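Local coordinates for protein nucleoporin nup120 (Schizosaccharomyces pombe, PDB 4GQ2) that serves as a structural component of the nuclear pore complex, combining an N-terminal beta-propeller with a helical C-terminal region, at residues F118-E122 with I179-E183. Numbering follows the deposited sequence.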
loop_
_atom_site.group_PDB
_atom_site.type_symbol
_atom_site.label_atom_id
_atom_site.label_comp_id
_atom_site.label_asym_id
_atom_site.label_seq_id
_atom_site.Cartn_x
_atom_site.Cartn_y
_atom_site.Cartn_z
ATOM N N PHE A 118 -9.236 29.812 -19.557
ATOM C CA PHE A 118 -10.483 29.072 -19.440
ATOM C C PHE A 118 -11.692 29.997 -19.352
ATOM O O PHE A 118 -11.595 31.124 -18.856
ATOM C CB PHE A 118 -10.445 28.203 -18.185
ATOM C CG PHE A 118 -9.679 26.920 -18.343
ATOM C CD1 PHE A 118 -8.293 26.920 -18.426
ATOM C CD2 PHE A 118 -10.351 25.700 -18.371
ATOM C CE1 PHE A 118 -7.594 25.729 -18.559
ATOM C CE2 PHE A 118 -9.655 24.505 -18.499
ATOM C CZ PHE A 118 -8.275 24.522 -18.596
ATOM N N SER A 119 -12.830 29.506 -19.829
ATOM C CA SER A 119 -14.111 30.183 -19.644
ATOM C C SER A 119 -15.247 29.162 -19.615
ATOM O O SER A 119 -15.137 28.081 -20.197
ATOM C CB SER A 119 -14.349 31.216 -20.746
ATOM O OG SER A 119 -15.396 32.100 -20.382
ATOM N N PHE A 120 -16.339 29.516 -18.942
ATOM C CA PHE A 120 -17.467 28.608 -18.767
ATOM C C PHE A 120 -18.791 29.241 -19.195
ATOM O O PHE A 120 -19.113 30.354 -18.779
ATOM C CB PHE A 120 -17.540 28.150 -17.308
ATOM C CG PHE A 120 -18.631 27.155 -17.034
ATOM C CD1 PHE A 120 -18.491 25.823 -17.413
ATOM C CD2 PHE A 120 -19.800 27.547 -16.387
ATOM C CE1 PHE A 120 -19.496 24.904 -17.155
ATOM C CE2 PHE A 120 -20.809 26.634 -16.129
ATOM C CZ PHE A 120 -20.657 25.311 -16.513
ATOM N N SER A 121 -19.544 28.513 -20.023
ATOM C CA SER A 121 -20.872 28.927 -20.493
ATOM C C SER A 121 -21.974 28.328 -19.631
ATOM O O SER A 121 -22.003 27.112 -19.407
ATOM C CB SER A 121 -21.093 28.495 -21.947
ATOM O OG SER A 121 -21.248 27.087 -22.048
ATOM N N GLU A 122 -22.889 29.178 -19.171
ATOM C CA GLU A 122 -24.022 28.725 -18.364
ATOM C C GLU A 122 -24.940 27.800 -19.163
ATOM O O GLU A 122 -25.123 26.637 -18.793
ATOM C CB GLU A 122 -24.792 29.910 -17.776
ATOM C CG GLU A 122 -24.028 30.656 -16.690
ATOM C CD GLU A 122 -24.923 31.192 -15.588
ATOM O OE1 GLU A 122 -26.132 31.395 -15.831
ATOM O OE2 GLU A 122 -24.415 31.411 -14.468
ATOM N N ILE A 179 -12.459 36.826 -21.599
ATOM C CA ILE A 179 -13.502 37.772 -21.202
ATOM C C ILE A 179 -14.826 37.026 -21.067
ATOM O O ILE A 179 -15.653 37.350 -20.213
ATOM C CB ILE A 179 -13.624 38.934 -22.222
ATOM C CG1 ILE A 179 -12.334 39.767 -22.262
ATOM C CG2 ILE A 179 -14.845 39.806 -21.945
ATOM C CD1 ILE A 179 -11.784 40.169 -20.907
ATOM N N SER A 180 -14.991 36.008 -21.911
ATOM C CA SER A 180 -16.214 35.231 -22.010
ATOM C C SER A 180 -15.952 33.988 -22.854
ATOM O O SER A 180 -14.811 33.713 -23.243
ATOM C CB SER A 180 -17.314 36.067 -22.673
ATOM O OG SER A 180 -17.003 36.312 -24.036
ATOM N N THR A 181 -17.020 33.256 -23.156
ATOM C CA THR A 181 -16.936 32.067 -24.001
ATOM C C THR A 181 -16.722 32.395 -25.474
ATOM O O THR A 181 -16.583 31.493 -26.295
ATOM C CB THR A 181 -18.178 31.161 -23.853
ATOM O OG1 THR A 181 -19.357 31.966 -23.712
ATOM C CG2 THR A 181 -18.030 30.260 -22.639
ATOM N N SER A 182 -16.684 33.679 -25.812
ATOM C CA SER A 182 -16.472 34.081 -27.198
ATOM C C SER A 182 -15.482 35.236 -27.334
ATOM O O SER A 182 -15.060 35.569 -28.445
ATOM C CB SER A 182 -17.805 34.436 -27.861
ATOM O OG SER A 182 -18.387 35.576 -27.251
ATOM N N GLU A 183 -15.105 35.832 -26.206
ATOM C CA GLU A 183 -14.200 36.982 -26.205
ATOM C C GLU A 183 -12.964 36.750 -25.351
ATOM O O GLU A 183 -13.051 36.237 -24.237
ATOM C CB GLU A 183 -14.929 38.246 -25.730
ATOM C CG GLU A 183 -15.997 38.766 -26.686
ATOM C CD GLU A 183 -17.067 39.579 -25.977
ATOM O OE1 GLU A 183 -17.834 38.998 -25.174
ATOM O OE2 GLU A 183 -17.143 40.799 -26.231
#
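The methyl CG2 of T181 lies against the backbone where F120 joins S121, 3.5 Å from the amide N of S121 and 3.6 Å from S121 CB. It meets the strand as a single methyl group, in a contact that illustrates how a turn can pack on the edge strand of the next sheet with no hydrogen bond between 118-122 and 179-183. Two residues earlier in the strand, the roles reverse: S119 presents its hydroxyl to the peptide linking S180 and T181, with OG 3.2 Å from S180 C. With chi1 at -165°, S119 OG swings to the far side from its backbone N, beside its carbonyl carbon, and reaches that peptide. Although it also lies 3.4 Å from T181 N, the angle is too poor for a bond, and the approach is one of packing.

Behind these contacts, the loop holds its own shape. S180 OG accepts from S182 N at 3.2 Å in a nearly straight bond (164°), forming an ST turn, and receives a second, weak bond from E183 N. The same hydroxyl donates to E183 OE1, 3.0 Å away on the anti side of the carboxylate, while E183 O takes the backbone N-H groups of both I179 and S180. The hydrogen bonds to the sheet of strand 115-121 come from two tyrosines on its inner strands: Y130 OH bonds to S180 O, and Y140 OH to T181 O. On the strand side, S121 OG is hydrogen-bonded within its own hairpin, to H123 O, T126 O and S124 OG. The arrangement thus joins two successive four-stranded antiparallel sheets of the beta-propeller domain: the hairpin loop between strands 173-178 and 183-188 rests near the end of the edge strand 115-121, beside strand 126-133, whose I128 also touches T181.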